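Local coordinates for protein probable porin (PDB 4FSP) that probably acts as a porin, forming a beta-barrel channel for small solutes across the outer membrane of Pseudomonas aeruginosa, at residues Met34-Arg39 with Ile394-Leu399; Glu358-Ser363 with Ala384-Ala389. All coordinates share one frame; numbering follows the deposited sequence.

Contact 1 of 2, residues Met34-Arg39 with Ile394-Leu399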
loop_
_atom_site.group_PDB
_atom_site.type_symbol
_atom_site.label_atom_id
_atom_site.label_comp_id
_atom_site.label_asym_id
_atom_site.label_seq_id
_atom_site.Cartn_x
_atom_site.Cartn_y
_atom_site.Cartn_z
ATOM N N MET A 34 -2.037 16.729 -10.452
ATOM C CA MET A 34 -1.885 16.960 -9.027
ATOM C C MET A 34 -1.651 18.437 -8.769
ATOM O O MET A 34 -0.809 19.066 -9.417
ATOM C CB MET A 34 -0.724 16.129 -8.482
ATOM C CG MET A 34 -0.400 16.363 -7.021
ATOM S SD MET A 34 0.964 15.313 -6.470
ATOM C CE MET A 34 1.788 16.400 -5.310
ATOM N N ASN A 35 -2.408 18.970 -7.814
ATOM C CA ASN A 35 -2.377 20.380 -7.465
ATOM C C ASN A 35 -2.145 20.554 -5.969
ATOM O O ASN A 35 -2.748 19.856 -5.156
ATOM C CB ASN A 35 -3.696 21.035 -7.855
ATOM C CG ASN A 35 -3.526 22.472 -8.231
ATOM O OD1 ASN A 35 -2.410 22.987 -8.225
ATOM N ND2 ASN A 35 -4.624 23.134 -8.577
ATOM N N ARG A 36 -1.284 21.496 -5.604
ATOM C CA ARG A 36 -0.842 21.587 -4.222
ATOM C C ARG A 36 -0.616 23.021 -3.743
ATOM O O ARG A 36 0.184 23.759 -4.315
ATOM C CB ARG A 36 0.431 20.764 -4.053
ATOM C CG ARG A 36 0.495 20.026 -2.747
ATOM C CD ARG A 36 1.718 19.128 -2.684
ATOM N NE ARG A 36 1.348 17.749 -2.381
ATOM C CZ ARG A 36 2.103 16.900 -1.697
ATOM N NH1 ARG A 36 3.280 17.288 -1.233
ATOM N NH2 ARG A 36 1.677 15.665 -1.474
ATOM N N ASP A 37 -1.316 23.397 -2.676
ATOM C CA ASP A 37 -1.269 24.763 -2.146
ATOM C C ASP A 37 -0.615 24.730 -0.761
ATOM O O ASP A 37 -1.111 24.057 0.141
ATOM C CB ASP A 37 -2.698 25.322 -2.064
ATOM C CG ASP A 37 -2.756 26.797 -1.671
ATOM O OD1 ASP A 37 -1.745 27.344 -1.184
ATOM O OD2 ASP A 37 -3.838 27.410 -1.834
ATOM N N PHE A 38 0.497 25.446 -0.599
ATOM C CA PHE A 38 1.220 25.485 0.677
ATOM C C PHE A 38 0.920 26.750 1.489
ATOM O O PHE A 38 1.149 27.860 1.013
ATOM C CB PHE A 38 2.733 25.375 0.444
ATOM C CG PHE A 38 3.245 23.958 0.382
ATOM C CD1 PHE A 38 3.683 23.316 1.532
ATOM C CD2 PHE A 38 3.304 23.273 -0.826
ATOM C CE1 PHE A 38 4.164 22.011 1.483
ATOM C CE2 PHE A 38 3.784 21.966 -0.881
ATOM C CZ PHE A 38 4.211 21.336 0.277
ATOM N N ARG A 39 0.415 26.563 2.712
ATOM C CA ARG A 39 0.140 27.658 3.655
ATOM C C ARG A 39 -0.859 28.673 3.109
ATOM O O ARG A 39 -0.835 29.842 3.489
ATOM C CB ARG A 39 1.440 28.360 4.073
ATOM C CG ARG A 39 2.524 27.409 4.587
ATOM C CD ARG A 39 3.900 28.068 4.585
ATOM N NE ARG A 39 4.265 28.598 5.896
ATOM C CZ ARG A 39 3.976 29.826 6.318
ATOM N NH1 ARG A 39 3.309 30.664 5.533
ATOM N NH2 ARG A 39 4.352 30.220 7.526
ATOM N N ILE A 394 -1.485 22.340 4.132
ATOM C CA ILE A 394 -1.614 22.038 2.708
ATOM C C ILE A 394 -3.079 21.846 2.271
ATOM O O ILE A 394 -3.925 21.377 3.054
ATOM C CB ILE A 394 -0.785 20.765 2.362
ATOM C CG1 ILE A 394 -0.086 20.904 1.024
ATOM C CG2 ILE A 394 -1.644 19.507 2.344
ATOM C CD1 ILE A 394 0.737 19.686 0.708
ATOM N N ASP A 395 -3.367 22.237 1.029
ATOM C CA ASP A 395 -4.588 21.839 0.327
ATOM C C ASP A 395 -4.142 21.156 -0.952
ATOM O O ASP A 395 -3.200 21.614 -1.614
ATOM C CB ASP A 395 -5.455 23.044 -0.045
ATOM C CG ASP A 395 -6.160 23.661 1.150
ATOM O OD1 ASP A 395 -5.602 23.626 2.268
ATOM O OD2 ASP A 395 -7.280 24.188 0.974
ATOM N N GLU A 396 -4.810 20.067 -1.318
ATOM C CA GLU A 396 -4.333 19.264 -2.444
ATOM C C GLU A 396 -5.445 18.596 -3.243
ATOM O O GLU A 396 -6.417 18.093 -2.673
ATOM C CB GLU A 396 -3.354 18.198 -1.939
ATOM C CG GLU A 396 -2.776 17.305 -3.027
ATOM C CD GLU A 396 -1.989 16.148 -2.450
ATOM O OE1 GLU A 396 -0.796 16.350 -2.142
ATOM O OE2 GLU A 396 -2.561 15.043 -2.286
ATOM N N ASN A 397 -5.291 18.598 -4.561
ATOM C CA ASN A 397 -6.170 17.840 -5.444
ATOM C C ASN A 397 -5.392 16.874 -6.312
ATOM O O ASN A 397 -4.347 17.225 -6.855
ATOM C CB ASN A 397 -6.954 18.773 -6.356
ATOM C CG ASN A 397 -8.064 19.474 -5.630
ATOM O OD1 ASN A 397 -9.185 18.973 -5.547
ATOM N ND2 ASN A 397 -7.761 20.637 -5.082
ATOM N N ARG A 398 -5.907 15.656 -6.442
ATOM C CA ARG A 398 -5.364 14.693 -7.388
ATOM C C ARG A 398 -6.490 14.195 -8.269
ATOM O O ARG A 398 -7.597 13.913 -7.790
ATOM C CB ARG A 398 -4.723 13.516 -6.657
ATOM C CG ARG A 398 -3.411 13.856 -5.980
ATOM C CD ARG A 398 -3.041 12.763 -5.007
ATOM N NE ARG A 398 -1.880 13.090 -4.184
ATOM C CZ ARG A 398 -0.649 12.658 -4.431
ATOM N NH1 ARG A 398 -0.411 11.893 -5.491
ATOM N NH2 ARG A 398 0.343 12.997 -3.621
ATOM N N LEU A 399 -6.188 14.092 -9.555
ATOM C CA LEU A 399 -7.152 13.729 -10.585
ATOM C C LEU A 399 -6.572 12.589 -11.392
ATOM O O LEU A 399 -5.406 12.631 -11.801
ATOM C CB LEU A 399 -7.410 14.918 -11.518
ATOM C CG LEU A 399 -8.416 15.957 -11.034
ATOM C CD1 LEU A 399 -8.368 17.202 -11.911
ATOM C CD2 LEU A 399 -9.803 15.348 -11.046
HETATM O O HOH W 1 -0.636 13.737 -0.802
#
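Arg-36 and Glu-396 face each other in an antiparallel, non-hydrogen-bonded pair and illustrate how a charged row is held along a strand seam. From CB, which lifts the Arg-36 chain off its strand, CG comes 3.5 Å from Ile-394 CD1. CD stays against the same methyl and also comes near Glu-396 OE1. NE then donates to Glu-396 OE1 at 2.6 Å. CZ and NH1 lie under Ile-394 CD1, which covers one face of the guanidinium, and NH2 reaches the same OE1 at 2.7 Å. The grip is thus side-on, two nitrogens on a single oxygen; because NE and NH2 share it, both bonds are bent, with the guanidinium and carboxylate planes only 10° apart.

Glu-396 can meet this edge because its CG is anti to the backbone N (chi1 -179°) and the chain continues extended. Its other oxygen, OE2, takes NE of Arg-398 at 2.8 Å from above the carboxylate plane, and also Gln-308. The two arginines, their NH2 atoms 3.7 Å apart, are bridged by this carboxylate; a water also accepts from Arg-398 NH2 and weakly from Arg-36 NH2.

The seam joins strand 24-38, at the start of the porin barrel, to strand 394-406 at its end, closing the OprD-family cylinder. Asn-35 with Asn-397 and Asp-37 with Asp-395 supply its paired backbone bonds.

Beside the charges, Met-34 SD lies over one face of the Arg-398 guanidinium, 3.7 Å from CZ and offset toward the rim. At the other end, Ile-394 CD1 makes a CH-pi contact over the Phe-38 ring, 4.2 Å from its centroid. On the opposite face of the sheet, Asn-397 OD1 accepts from Trp-381 and Asn-383.

Contact 2 of 2, residues Glu358-Ser363 with Ala384-Ala389; sequences EWERDS and ATYRSA
Glu-358 and Tyr-386 make the tight end of this hairpin contact between strands 358-368 and 378-388. Tyr-386 OH donates to Glu-358 OE1 at 2.5 Å, meeting the carboxylate on its syn side, 31° out of plane, while that oxygen lies at the edge of the phenol ring. Glu-358 reaches it with CG wedged between the backbone N and carbonyl carbon (chi1 61°); Ser-388 OG adds a weak bond to OE1. On the same buried face, Asp-362 OD1 touches Ala-384 CB at 3.1 Å, its OD2 being held by Gln-308 N and a salt bridge to Arg-341, and Glu-360 receives backbone N-H groups of Tyr-309 and Asn-310.

The other face is more exposed. Arg-387 still packs closely there, CB making a CH-pi contact over the five-membered ring of Trp-359 and CG lying 3.4 Å from CZ2, while Thr-385 CG2 approaches CH2 of the same indole. The loose part is Arg-361, which leads away from the hairpin partner, near a bound detergent.

Glu-360 OE2 and Asp-362 OD1 lie 2.7 Å apart, consistent with a shared proton; with three acids on the buried face, each draws on donors from beyond the hairpin strands or across them.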
loop_
_atom_site.group_PDB
_atom_site.type_symbol
_atom_site.label_atom_id
_atom_site.label_comp_id
_atom_site.label_asym_id
_atom_site.label_seq_id
_atom_site.Cartn_x
_atom_site.Cartn_y
_atom_site.Cartn_z
ATOM N N GLU A 358 -3.064 18.333 14.900
ATOM C CA GLU A 358 -3.177 18.390 13.444
ATOM C C GLU A 358 -4.423 17.627 13.002
ATOM O O GLU A 358 -4.904 16.739 13.717
ATOM C CB GLU A 358 -1.923 17.812 12.767
ATOM C CG GLU A 358 -1.667 16.337 13.091
ATOM C CD GLU A 358 -0.437 15.777 12.395
ATOM O OE1 GLU A 358 0.270 16.535 11.691
ATOM O OE2 GLU A 358 -0.168 14.565 12.541
ATOM N N TRP A 359 -4.958 17.982 11.835
ATOM C CA TRP A 359 -6.106 17.263 11.298
ATOM C C TRP A 359 -6.105 17.243 9.769
ATOM O O TRP A 359 -5.369 17.992 9.125
ATOM C CB TRP A 359 -7.427 17.819 11.867
ATOM C CG TRP A 359 -7.721 19.259 11.508
ATOM C CD1 TRP A 359 -7.398 20.372 12.233
ATOM C CD2 TRP A 359 -8.419 19.731 10.340
ATOM N NE1 TRP A 359 -7.844 21.502 11.588
ATOM C CE2 TRP A 359 -8.472 21.139 10.437
ATOM C CE3 TRP A 359 -9.007 19.100 9.245
ATOM C CZ2 TRP A 359 -9.092 21.921 9.458
ATOM C CZ3 TRP A 359 -9.611 19.885 8.273
ATOM C CH2 TRP A 359 -9.649 21.278 8.388
ATOM N N GLU A 360 -6.931 16.371 9.196
ATOM C CA GLU A 360 -7.036 16.237 7.749
ATOM C C GLU A 360 -8.440 15.776 7.356
ATOM O O GLU A 360 -9.015 14.889 8.000
ATOM C CB GLU A 360 -5.980 15.238 7.216
ATOM C CG GLU A 360 -6.006 15.071 5.678
ATOM C CD GLU A 360 -4.812 14.284 5.105
ATOM O OE1 GLU A 360 -3.728 14.241 5.740
ATOM O OE2 GLU A 360 -4.951 13.726 3.988
ATOM N N ARG A 361 -8.992 16.378 6.306
ATOM C CA ARG A 361 -10.242 15.900 5.717
ATOM C C ARG A 361 -9.994 15.528 4.265
ATOM O O ARG A 361 -9.514 16.352 3.477
ATOM C CB ARG A 361 -11.375 16.954 5.818
ATOM C CG ARG A 361 -12.432 16.847 4.692
ATOM C CD ARG A 361 -13.730 17.556 5.020
ATOM N NE ARG A 361 -14.536 16.783 5.962
ATOM C CZ ARG A 361 -15.741 16.282 5.701
ATOM N NH1 ARG A 361 -16.311 16.478 4.519
ATOM N NH2 ARG A 361 -16.377 15.588 6.637
ATOM N N ASP A 362 -10.296 14.284 3.916
ATOM C CA ASP A 362 -10.173 13.842 2.533
ATOM C C ASP A 362 -11.566 13.591 2.008
ATOM O O ASP A 362 -12.446 13.135 2.749
ATOM C CB ASP A 362 -9.382 12.531 2.415
ATOM C CG ASP A 362 -7.950 12.660 2.889
ATOM O OD1 ASP A 362 -7.435 13.801 2.921
ATOM O OD2 ASP A 362 -7.344 11.611 3.234
ATOM N N SER A 363 -11.753 13.894 0.729
ATOM C CA SER A 363 -12.965 13.557 0.011
ATOM C C SER A 363 -12.548 12.921 -1.303
ATOM O O SER A 363 -11.539 13.299 -1.906
ATOM C CB SER A 363 -13.806 14.804 -0.250
ATOM O OG SER A 363 -14.364 15.293 0.963
ATOM N N ALA A 384 -7.964 17.036 -0.596
ATOM C CA ALA A 384 -7.571 16.995 0.807
ATOM C C ALA A 384 -7.264 18.355 1.393
ATOM O O ALA A 384 -6.723 19.236 0.720
ATOM C CB ALA A 384 -6.388 16.072 1.010
ATOM N N THR A 385 -7.603 18.496 2.670
ATOM C CA THR A 385 -7.252 19.658 3.456
ATOM C C THR A 385 -6.485 19.183 4.677
ATOM O O THR A 385 -6.990 18.353 5.448
ATOM C CB THR A 385 -8.514 20.387 3.953
ATOM O OG1 THR A 385 -9.263 20.866 2.828
ATOM C CG2 THR A 385 -8.117 21.549 4.830
ATOM N N TYR A 386 -5.274 19.705 4.852
ATOM C CA TYR A 386 -4.414 19.318 5.972
ATOM C C TYR A 386 -3.931 20.530 6.752
ATOM O O TYR A 386 -3.326 21.445 6.193
ATOM C CB TYR A 386 -3.206 18.518 5.479
ATOM C CG TYR A 386 -2.145 18.271 6.536
ATOM C CD1 TYR A 386 -2.365 17.386 7.574
ATOM C CD2 TYR A 386 -0.917 18.919 6.483
ATOM C CE1 TYR A 386 -1.401 17.152 8.532
ATOM C CE2 TYR A 386 0.064 18.685 7.441
ATOM C CZ TYR A 386 -0.188 17.795 8.461
ATOM O OH TYR A 386 0.760 17.544 9.430
ATOM N N ARG A 387 -4.191 20.509 8.051
ATOM C CA ARG A 387 -3.789 21.575 8.943
ATOM C C ARG A 387 -2.961 20.974 10.070
ATOM O O ARG A 387 -3.347 19.960 10.658
ATOM C CB ARG A 387 -5.027 22.267 9.527
ATOM C CG ARG A 387 -5.952 22.865 8.486
ATOM C CD ARG A 387 -5.271 23.988 7.724
ATOM N NE ARG A 387 -6.125 24.533 6.674
ATOM C CZ ARG A 387 -6.007 24.241 5.381
ATOM N NH1 ARG A 387 -5.061 23.402 4.968
ATOM N NH2 ARG A 387 -6.840 24.789 4.502
ATOM N N SER A 388 -1.827 21.598 10.373
ATOM C CA SER A 388 -0.982 21.129 11.465
ATOM C C SER A 388 -0.387 22.271 12.287
ATOM O O SER A 388 -0.117 23.354 11.756
ATOM C CB SER A 388 0.138 20.226 10.925
ATOM O OG SER A 388 0.970 19.780 11.986
ATOM N N ALA A 389 -0.187 22.026 13.581
ATOM C CA ALA A 389 0.481 23.004 14.441
ATOM C C ALA A 389 1.998 22.971 14.266
ATOM O O ALA A 389 2.673 23.949 14.555
ATOM C CB ALA A 389 0.122 22.767 15.892
#

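The two contacts lie on one stretch of barrel wall, their centres 11 Å apart, because strands 378-388 and 394-406 are sequence neighbours and pair with each other. Contact 1 closes a loop of more than 350 residues, whereas contact 2 is a local hairpin nested within it. A salt bridge from Arg-387 NH1 to Asp-395 OD1, 2.8 Å long, ties them. Contact 1 is a surface contact overall, though its central Glu-396 is buried and paired with two arginines; contact 2 is partly buried, and its enclosed face gathers acids satisfied largely by a phenol, backbone amides and Arg-341. Gln-308 and Tyr-309 reach both, Gln-308 touching Glu-396 as well as Asp-362.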